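Local coordinates for protein nsp9 (Porcine coronavirus HKU15, PDB 5YM6) that binds nucleic acid with an affinity that dimerization enhances, and probably serves as an RNA-binding component of the coronavirus replication machinery, at residues C5-F10 with V31-K36; K27-T32 with A41-K46; L49-C54 with V62-P67. All blocks are in the same frame, centred on the assembly; numbering follows the deposited sequence.

How the interactions relate
All three contacts are pairings of neighbouring strands in one antiparallel sheet, in which strands run 60-64, 49-55, 8-18, 23-33, 36-44 from one outermost strand inward. Interaction 1 joins 8-18 to 23-33, and interaction 2 joins 23-33 to 36-44; they share Val31 and Thr32, with centres about 15 Å apart. Interaction 3 follows along the chain, pairing 49-55 with 60-64. Its centre is about 11 Å from that of interaction 2, and Ile42 packs on Leu49 and Leu65 between them. The centres of interactions 1 and 3 are about 21 Å apart. Interaction 2 is buried near the chain's centre, while interaction 1, nearer the surface, also touches the second subunit through Leu6, Arg7 and Asn8.

Interaction 1 of 3, residues C5-F10 with V31-K36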
loop_
_atom_site.group_PDB
_atom_site.type_symbol
_atom_site.label_atom_id
_atom_site.label_comp_id
_atom_site.label_asym_id
_atom_site.label_seq_id
_atom_site.Cartn_x
_atom_site.Cartn_y
_atom_site.Cartn_z
ATOM N N CYS B 5 11.893 -5.727 3.823
ATOM C CA CYS B 5 11.108 -6.951 3.693
ATOM C C CYS B 5 9.932 -6.720 2.757
ATOM O O CYS B 5 8.976 -6.023 3.111
ATOM C CB CYS B 5 10.597 -7.421 5.057
ATOM S SG CYS B 5 11.884 -7.892 6.231
ATOM N N LEU B 6 9.994 -7.293 1.563
ATOM C CA LEU B 6 8.901 -7.109 0.622
ATOM C C LEU B 6 7.652 -7.796 1.160
ATOM O O LEU B 6 7.723 -8.839 1.806
ATOM C CB LEU B 6 9.265 -7.628 -0.770
ATOM C CG LEU B 6 10.134 -6.637 -1.559
ATOM C CD1 LEU B 6 10.123 -6.920 -3.058
ATOM C CD2 LEU B 6 9.701 -5.195 -1.279
ATOM N N ARG B 7 6.513 -7.164 0.939
ATOM C CA ARG B 7 5.251 -7.733 1.368
ATOM C C ARG B 7 4.458 -8.122 0.136
ATOM O O ARG B 7 4.572 -7.490 -0.908
ATOM C CB ARG B 7 4.481 -6.738 2.236
ATOM C CG ARG B 7 5.132 -6.445 3.579
ATOM C CD ARG B 7 4.539 -5.187 4.179
ATOM N NE ARG B 7 4.867 -5.007 5.590
ATOM C CZ ARG B 7 6.011 -4.506 6.046
ATOM N NH1 ARG B 7 6.195 -4.386 7.353
ATOM N NH2 ARG B 7 6.972 -4.128 5.207
ATOM N N ASN B 8 3.664 -9.177 0.244
ATOM C CA ASN B 8 2.818 -9.567 -0.860
ATOM C C ASN B 8 1.368 -9.583 -0.424
ATOM O O ASN B 8 1.074 -9.612 0.774
ATOM C CB ASN B 8 3.217 -10.940 -1.404
ATOM C CG ASN B 8 4.476 -10.892 -2.243
ATOM O OD1 ASN B 8 4.753 -9.897 -2.912
ATOM N ND2 ASN B 8 5.247 -11.972 -2.214
ATOM N N VAL B 9 0.476 -9.531 -1.401
ATOM C CA VAL B 9 -0.944 -9.743 -1.158
ATOM C C VAL B 9 -1.393 -11.023 -1.872
ATOM O O VAL B 9 -1.121 -11.209 -3.060
ATOM C CB VAL B 9 -1.807 -8.543 -1.649
ATOM C CG1 VAL B 9 -3.289 -8.871 -1.558
ATOM C CG2 VAL B 9 -1.482 -7.274 -0.865
ATOM N N PHE B 10 -2.074 -11.919 -1.165
ATOM C CA PHE B 10 -2.721 -13.010 -1.874
ATOM C C PHE B 10 -4.140 -13.139 -1.354
ATOM O O PHE B 10 -4.437 -12.763 -0.220
ATOM C CB PHE B 10 -1.929 -14.332 -1.760
ATOM C CG PHE B 10 -2.247 -15.161 -0.538
ATOM C CD1 PHE B 10 -1.543 -14.988 0.642
ATOM C CD2 PHE B 10 -3.223 -16.146 -0.583
ATOM C CE1 PHE B 10 -1.831 -15.755 1.767
ATOM C CE2 PHE B 10 -3.506 -16.920 0.537
ATOM C CZ PHE B 10 -2.814 -16.721 1.709
ATOM N N VAL B 31 -2.115 -9.905 3.722
ATOM C CA VAL B 31 -0.772 -9.395 3.493
ATOM C C VAL B 31 0.199 -10.380 4.126
ATOM O O VAL B 31 0.036 -10.759 5.283
ATOM C CB VAL B 31 -0.567 -7.985 4.067
ATOM C CG1 VAL B 31 0.915 -7.595 3.985
ATOM C CG2 VAL B 31 -1.415 -6.980 3.291
ATOM N N THR B 32 1.199 -10.786 3.356
ATOM C CA THR B 32 2.238 -11.669 3.858
ATOM C C THR B 32 3.545 -10.912 4.025
ATOM O O THR B 32 3.867 -10.027 3.229
ATOM C CB THR B 32 2.495 -12.860 2.919
ATOM O OG1 THR B 32 3.055 -12.383 1.689
ATOM C CG2 THR B 32 1.210 -13.600 2.629
ATOM N N ARG B 33 4.291 -11.295 5.054
ATOM C CA ARG B 33 5.613 -10.739 5.323
ATOM C C ARG B 33 6.373 -11.676 6.248
ATOM O O ARG B 33 5.847 -12.100 7.276
ATOM C CB ARG B 33 5.508 -9.352 5.951
ATOM C CG ARG B 33 6.851 -8.662 6.141
ATOM C CD ARG B 33 6.831 -7.734 7.348
ATOM N NE ARG B 33 8.097 -7.021 7.500
ATOM C CZ ARG B 33 9.137 -7.484 8.190
ATOM N NH1 ARG B 33 10.253 -6.770 8.272
ATOM N NH2 ARG B 33 9.065 -8.666 8.790
ATOM N N THR B 34 7.612 -11.993 5.874
ATOM C CA THR B 34 8.477 -12.841 6.693
ATOM C C THR B 34 7.801 -14.174 7.029
ATOM O O THR B 34 7.805 -14.607 8.180
ATOM C CB THR B 34 8.880 -12.104 7.971
ATOM N N GLY B 35 7.197 -14.801 6.025
ATOM C CA GLY B 35 6.538 -16.085 6.206
ATOM C C GLY B 35 5.294 -16.107 7.087
ATOM O O GLY B 35 4.839 -17.179 7.488
ATOM N N LYS B 36 4.742 -14.937 7.395
ATOM C CA LYS B 36 3.510 -14.857 8.177
ATOM C C LYS B 36 2.442 -14.100 7.399
ATOM O O LYS B 36 2.768 -13.235 6.592
ATOM C CB LYS B 36 3.758 -14.180 9.510
#
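The best-bonded part of this contact is the short antiparallel pairing of Asn8-Val9 with Val31-Thr32. Asn8 and Thr32 form a hydrogen-bonded pair: Thr32 N gives to Asn8 O at 2.8 Å along a nearly straight line (168°), and Asn8 N returns a bond to Thr32 O at 3.1 Å. Beside them, Val9 and Val31 face each other as a non-hydrogen-bonded pair, CG2 to CG2 at 4.2 Å. Branched valines suit an extended backbone, and their methyls supply a greasy patch for helix 92-105, where His101 touches Val9 and Asn94 touches Val31. On the face of Asn8 and Thr32, the Phe10 side chain stands in the crowded position between backbone N and carbonyl carbon (chi1 87°). This turns its ring edge to Thr32: Phe10 CD1 lies 3.7 Å from Thr32 CG2, with the methyl near the ring plane; Tyr30 meets the same ring almost parallel.

Toward Cys5 the packing stays close but sets like charges together. Arg7 and Arg33 run side by side in the same direction, with Arg33 CD 3.3 Å above the Arg7 guanidinium plane. Arg7 NH1 and Arg33 NE, 3.3 Å apart, are both donors and cannot bond each other. The two positive charges probably repel, so the long aliphatic stems carry the packing; Arg7 continues onto Leu93 and Met97 of the helix and Ile99 of the second subunit.

The loose, solvent side is the type I' turn beyond Arg33, where Thr34 to Lys36 touch nothing of 5-10. Gly35 readily adopts its positive phi, and Lys36 N closes the turn on Arg33 O at 3.0 Å. The whole is the open end of the 8-18/23-33 beta hairpin, leading directly into the tight turn of the next hairpin, in the nsp9 sheet close to its subunit interface.

Interaction 2 of 3, residues K27-T32 with A41-K46; sequences KSFYVT and AITSTK
Lys27 O is held twice from the opposing strand: Thr43 N donates a hydrogen bond of 2.9 Å, in the carbonyl plane and at 156°, and Ile42 CA adds a CA-H...O contact at 3.1 Å. The pair is completed by Lys27 N, which gives to Thr43 O at 3.2 Å. Two residues on, Phe29 N donates to Ala41 O at 2.8 Å, whereas the return bond from Ala41 N to Phe29 O is weak at 3.4 Å. Ser28 and Ile42 form the non-hydrogen-bonded pair between these two, and the N-to-C directions of the two strands are 160° apart, close to antiparallel.

On the face of Lys27, Phe29, Ala41 and Thr43, Phe29 packs on Ile102 of helix 92-105 and Thr43 on Val82 and Leu84 of strand 82-86. With CG beside the backbone N (chi1 -66°), the Phe29 ring reaches diagonally to Thr43. Its CE1 meets Thr43 CG2 at 3.5 Å, while Thr43 OG1 and Ala41 O lie at the ring's edge, near its plane. Alanine suits its spot because its small methyl lets the ring pass, while Val98 of the helix, Leu84 and Phe86 pack on it. Lys27 lies alongside Thr43, with Lys27 CB 3.5 Å from Thr43 OG1, and its exposed amine leads away. On the opposite face, Ile42 turns its CG2 to Ser28.

At the last residue of the strand, Ser44 OG accepts from Lys46 N, an ST turn, and Lys46 reaches Asp18 in a salt bridge. Buried backbone polarity is thus largely spent between the strands; the ring and methyls of Phe29, Ala41 and Thr43 pack on one face, while the hydroxyls of Ser28 and Tyr30 on the other are both paid for by Asn14 OD1.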
loop_
_atom_site.group_PDB
_atom_site.type_symbol
_atom_site.label_atom_id
_atom_site.label_comp_id
_atom_site.label_asym_id
_atom_site.label_seq_id
_atom_site.Cartn_x
_atom_site.Cartn_y
_atom_site.Cartn_z
ATOM N N LYS B 27 -14.435 -12.896 -0.531
ATOM C CA LYS B 27 -13.058 -12.877 -0.996
ATOM C C LYS B 27 -12.187 -12.203 0.048
ATOM O O LYS B 27 -12.495 -11.090 0.483
ATOM C CB LYS B 27 -12.948 -12.143 -2.325
ATOM C CG LYS B 27 -11.530 -11.979 -2.821
ATOM C CD LYS B 27 -11.530 -11.460 -4.255
ATOM C CE LYS B 27 -10.150 -11.483 -4.875
ATOM N NZ LYS B 27 -10.191 -10.834 -6.218
ATOM N N SER B 28 -11.109 -12.864 0.456
ATOM C CA SER B 28 -10.260 -12.312 1.509
ATOM C C SER B 28 -8.898 -11.883 0.994
ATOM O O SER B 28 -8.317 -12.534 0.129
ATOM C CB SER B 28 -10.098 -13.334 2.630
ATOM O OG SER B 28 -9.646 -14.572 2.092
ATOM N N PHE B 29 -8.380 -10.794 1.562
ATOM C CA PHE B 29 -7.089 -10.231 1.168
ATOM C C PHE B 29 -6.124 -10.348 2.330
ATOM O O PHE B 29 -6.352 -9.786 3.395
ATOM C CB PHE B 29 -7.230 -8.766 0.747
ATOM C CG PHE B 29 -8.046 -8.575 -0.504
ATOM C CD1 PHE B 29 -9.432 -8.685 -0.473
ATOM C CD2 PHE B 29 -7.430 -8.313 -1.708
ATOM C CE1 PHE B 29 -10.176 -8.519 -1.622
ATOM C CE2 PHE B 29 -8.182 -8.148 -2.862
ATOM C CZ PHE B 29 -9.540 -8.254 -2.815
ATOM N N TYR B 30 -5.053 -11.099 2.121
ATOM C CA TYR B 30 -4.038 -11.270 3.143
ATOM C C TYR B 30 -2.772 -10.518 2.747
ATOM O O TYR B 30 -2.408 -10.497 1.585
ATOM C CB TYR B 30 -3.704 -12.750 3.342
ATOM C CG TYR B 30 -4.800 -13.566 3.985
ATOM C CD1 TYR B 30 -5.769 -14.197 3.220
ATOM C CD2 TYR B 30 -4.840 -13.720 5.362
ATOM C CE1 TYR B 30 -6.763 -14.946 3.811
ATOM C CE2 TYR B 30 -5.825 -14.470 5.966
ATOM C CZ TYR B 30 -6.780 -15.084 5.182
ATOM O OH TYR B 30 -7.758 -15.824 5.785
ATOM N N VAL B 31 -2.115 -9.905 3.722
ATOM C CA VAL B 31 -0.772 -9.395 3.493
ATOM C C VAL B 31 0.199 -10.380 4.126
ATOM O O VAL B 31 0.036 -10.759 5.283
ATOM C CB VAL B 31 -0.567 -7.985 4.067
ATOM C CG1 VAL B 31 0.915 -7.595 3.985
ATOM C CG2 VAL B 31 -1.415 -6.980 3.291
ATOM N N THR B 32 1.199 -10.786 3.356
ATOM C CA THR B 32 2.238 -11.669 3.858
ATOM C C THR B 32 3.545 -10.912 4.025
ATOM O O THR B 32 3.867 -10.027 3.229
ATOM C CB THR B 32 2.495 -12.860 2.919
ATOM O OG1 THR B 32 3.055 -12.383 1.689
ATOM C CG2 THR B 32 1.210 -13.600 2.629
ATOM N N ALA B 41 -8.392 -7.354 4.603
ATOM C CA ALA B 41 -9.660 -6.895 4.025
ATOM C C ALA B 41 -10.467 -8.019 3.401
ATOM O O ALA B 41 -9.927 -9.082 3.073
ATOM C CB ALA B 41 -9.391 -5.804 2.975
ATOM N N ILE B 42 -11.770 -7.777 3.219
ATOM C CA ILE B 42 -12.595 -8.683 2.435
ATOM C C ILE B 42 -13.399 -7.873 1.437
ATOM O O ILE B 42 -13.629 -6.678 1.655
ATOM C CB ILE B 42 -13.537 -9.506 3.313
ATOM C CG1 ILE B 42 -14.508 -8.592 4.070
ATOM C CG2 ILE B 42 -12.717 -10.367 4.285
ATOM C CD1 ILE B 42 -15.686 -9.317 4.675
ATOM N N THR B 43 -13.783 -8.508 0.333
ATOM C CA THR B 43 -14.773 -7.923 -0.569
ATOM C C THR B 43 -15.956 -8.857 -0.770
ATOM O O THR B 43 -15.847 -10.078 -0.670
ATOM C CB THR B 43 -14.186 -7.566 -1.944
ATOM O OG1 THR B 43 -13.667 -8.747 -2.575
ATOM C CG2 THR B 43 -13.084 -6.521 -1.808
ATOM N N SER B 44 -17.106 -8.249 -1.029
ATOM C CA SER B 44 -18.373 -8.958 -1.099
ATOM C C SER B 44 -19.345 -8.117 -1.900
ATOM O O SER B 44 -19.183 -6.912 -1.972
ATOM C CB SER B 44 -18.934 -9.195 0.302
ATOM O OG SER B 44 -20.250 -9.703 0.239
ATOM N N THR B 45 -20.365 -8.741 -2.478
ATOM C CA THR B 45 -21.429 -7.970 -3.100
ATOM C C THR B 45 -22.446 -7.521 -2.043
ATOM O O THR B 45 -23.335 -6.717 -2.330
ATOM C CB THR B 45 -22.134 -8.771 -4.203
ATOM O OG1 THR B 45 -22.561 -10.028 -3.674
ATOM C CG2 THR B 45 -21.180 -9.018 -5.364
ATOM N N LYS B 46 -22.312 -8.025 -0.820
ATOM C CA LYS B 46 -23.233 -7.654 0.264
ATOM C C LYS B 46 -22.740 -6.388 0.957
ATOM O O LYS B 46 -21.534 -6.253 1.213
ATOM C CB LYS B 46 -23.373 -8.786 1.280
ATOM C CG LYS B 46 -24.011 -10.070 0.747
ATOM C CD LYS B 46 -24.289 -11.059 1.884
ATOM C CE LYS B 46 -25.202 -10.438 2.944
ATOM N NZ LYS B 46 -25.404 -11.265 4.181
#

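Interaction 3 of 3, residues L49-C54 with V62-P67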
loop_
_atom_site.group_PDB
_atom_site.type_symbol
_atom_site.label_atom_id
_atom_site.label_comp_id
_atom_site.label_asym_id
_atom_site.label_seq_id
_atom_site.Cartn_x
_atom_site.Cartn_y
_atom_site.Cartn_z
ATOM N N LEU B 49 -22.180 -6.591 5.869
ATOM C CA LEU B 49 -21.346 -7.493 6.656
ATOM C C LEU B 49 -20.860 -6.809 7.936
ATOM O O LEU B 49 -20.513 -5.626 7.935
ATOM C CB LEU B 49 -20.151 -7.993 5.829
ATOM C CG LEU B 49 -20.559 -8.703 4.534
ATOM C CD1 LEU B 49 -19.342 -9.276 3.835
ATOM C CD2 LEU B 49 -21.587 -9.810 4.817
ATOM N N LYS B 50 -20.820 -7.572 9.022
ATOM C CA LYS B 50 -20.388 -7.039 10.303
ATOM C C LYS B 50 -19.100 -7.680 10.813
ATOM O O LYS B 50 -18.241 -6.997 11.377
ATOM C CB LYS B 50 -21.500 -7.215 11.340
ATOM C CG LYS B 50 -21.139 -6.700 12.725
ATOM C CD LYS B 50 -22.263 -6.941 13.714
ATOM C CE LYS B 50 -21.837 -6.582 15.132
ATOM N NZ LYS B 50 -22.930 -6.891 16.096
ATOM N N THR B 51 -18.964 -8.986 10.644
ATOM C CA THR B 51 -17.782 -9.679 11.140
ATOM C C THR B 51 -17.269 -10.677 10.124
ATOM O O THR B 51 -17.972 -11.045 9.179
ATOM C CB THR B 51 -18.043 -10.422 12.486
ATOM O OG1 THR B 51 -19.009 -11.469 12.304
ATOM C CG2 THR B 51 -18.521 -9.461 13.562
ATOM N N VAL B 52 -16.033 -11.109 10.323
ATOM C CA VAL B 52 -15.467 -12.152 9.481
ATOM C C VAL B 52 -14.744 -13.141 10.381
ATOM O O VAL B 52 -14.121 -12.765 11.378
ATOM C CB VAL B 52 -14.534 -11.582 8.404
ATOM C CG1 VAL B 52 -13.347 -10.832 9.038
ATOM C CG2 VAL B 52 -14.045 -12.686 7.483
ATOM N N THR B 53 -14.887 -14.415 10.060
ATOM C CA THR B 53 -14.230 -15.447 10.843
ATOM C C THR B 53 -12.886 -15.779 10.234
ATOM O O THR B 53 -12.777 -16.056 9.045
ATOM C CB THR B 53 -15.088 -16.710 10.939
ATOM O OG1 THR B 53 -16.266 -16.403 11.690
ATOM C CG2 THR B 53 -14.321 -17.816 11.643
ATOM N N CYS B 54 -11.868 -15.750 11.079
ATOM C CA CYS B 54 -10.499 -15.966 10.657
ATOM C C CYS B 54 -9.949 -17.192 11.373
ATOM O O CYS B 54 -10.392 -17.526 12.469
ATOM C CB CYS B 54 -9.666 -14.718 10.957
ATOM S SG CYS B 54 -7.925 -14.852 10.616
ATOM N N VAL B 62 -13.221 -14.347 15.570
ATOM C CA VAL B 62 -14.152 -13.454 14.912
ATOM C C VAL B 62 -13.604 -12.029 14.939
ATOM O O VAL B 62 -13.289 -11.489 16.006
ATOM C CB VAL B 62 -15.537 -13.513 15.578
ATOM C CG1 VAL B 62 -16.491 -12.548 14.912
ATOM C CG2 VAL B 62 -16.083 -14.937 15.517
ATOM N N LEU B 63 -13.469 -11.438 13.756
ATOM C CA LEU B 63 -12.936 -10.086 13.623
ATOM C C LEU B 63 -14.001 -9.107 13.156
ATOM O O LEU B 63 -14.811 -9.439 12.291
ATOM C CB LEU B 63 -11.778 -10.062 12.637
ATOM C CG LEU B 63 -10.631 -11.019 12.948
ATOM C CD1 LEU B 63 -9.580 -10.899 11.872
ATOM C CD2 LEU B 63 -10.055 -10.693 14.315
ATOM N N ASN B 64 -13.987 -7.899 13.706
ATOM C CA ASN B 64 -14.930 -6.874 13.270
ATOM C C ASN B 64 -14.486 -6.221 11.981
ATOM O O ASN B 64 -13.287 -6.060 11.739
ATOM C CB ASN B 64 -15.103 -5.801 14.343
ATOM C CG ASN B 64 -15.751 -6.341 15.591
ATOM O OD1 ASN B 64 -16.715 -7.108 15.522
ATOM N ND2 ASN B 64 -15.196 -5.987 16.742
ATOM N N LEU B 65 -15.463 -5.835 11.167
ATOM C CA LEU B 65 -15.212 -5.117 9.914
ATOM C C LEU B 65 -15.471 -3.619 10.056
ATOM O O LEU B 65 -16.434 -3.216 10.718
ATOM C CB LEU B 65 -16.112 -5.656 8.813
ATOM C CG LEU B 65 -16.001 -7.158 8.589
ATOM C CD1 LEU B 65 -17.120 -7.642 7.672
ATOM C CD2 LEU B 65 -14.628 -7.460 8.020
ATOM N N ASP B 66 -14.642 -2.811 9.398
ATOM C CA ASP B 66 -14.945 -1.392 9.186
ATOM C C ASP B 66 -16.088 -1.259 8.186
ATOM O O ASP B 66 -16.383 -2.202 7.477
ATOM C CB ASP B 66 -13.698 -0.649 8.697
ATOM C CG ASP B 66 -12.668 -0.469 9.789
ATOM O OD1 ASP B 66 -13.049 -0.570 10.964
ATOM O OD2 ASP B 66 -11.482 -0.224 9.475
ATOM N N PRO B 67 -16.762 -0.093 8.152
ATOM C CA PRO B 67 -17.890 0.075 7.225
ATOM C C PRO B 67 -17.442 -0.104 5.782
ATOM O O PRO B 67 -16.305 0.210 5.469
ATOM C CB PRO B 67 -18.369 1.513 7.492
ATOM C CG PRO B 67 -17.247 2.179 8.238
ATOM C CD PRO B 67 -16.564 1.089 9.012
HETATM O O HOH W 1 -19.233 -3.134 8.647
HETATM O O HOH W 2 -18.247 -4.424 12.355
#
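Leu65 is the boldest bump here, and its forked end fits the hollow between Leu49 and Val52. With CG anti to the carbonyl carbon (chi1 -55°), it lies over the Lys50 carbonyl and spreads its two methyls: CD1 touches Leu49 CB at 3.6 Å, and CD2 meets Val52 CG1 at 3.7 Å, the side chains of Leu65 and Val52 crossing at about a right angle. Ile42 and Ile87 add to the same apolar cluster. Leu63, two residues earlier on the same face, sets its CB against Val52 and its CD1 against Cys54 CB at 3.9 Å.

The other face is shallower. Val62 straddles two threonines, CG1 abutting Thr51 CB at 3.6 Å and CG2 leaning on Thr53. Asn64 lies alongside Thr51, and its tip bends back so that OD1 approaches the Thr51 methyl. The beta-branched residues here suit an extended strand. Thr51 OG1 turns to Gln17 of strand 8-18; on that other edge of the strand, Lys50 and Thr51 both face Gln17 in a classic beta bulge.

Backbone bonds set the register. Leu63 N gives to Val52 O at 2.8 Å, nearly along the C=O axis and at 175°; Val52 N returns one to Leu63 O at 2.9 Å. Lys50 O receives Leu65 N at 3.0 Å, from above the carbonyl plane, and a water that donates at 2.8 Å and also bonds Leu65 O. Past the Val52-Leu63 pair, water thus supplements the direct bond and links carbonyls that cannot bond each other, while the amide bonds are backed by an apolar face in which Leu63 and Leu65 meet Leu49, Val52 and Cys54 CB.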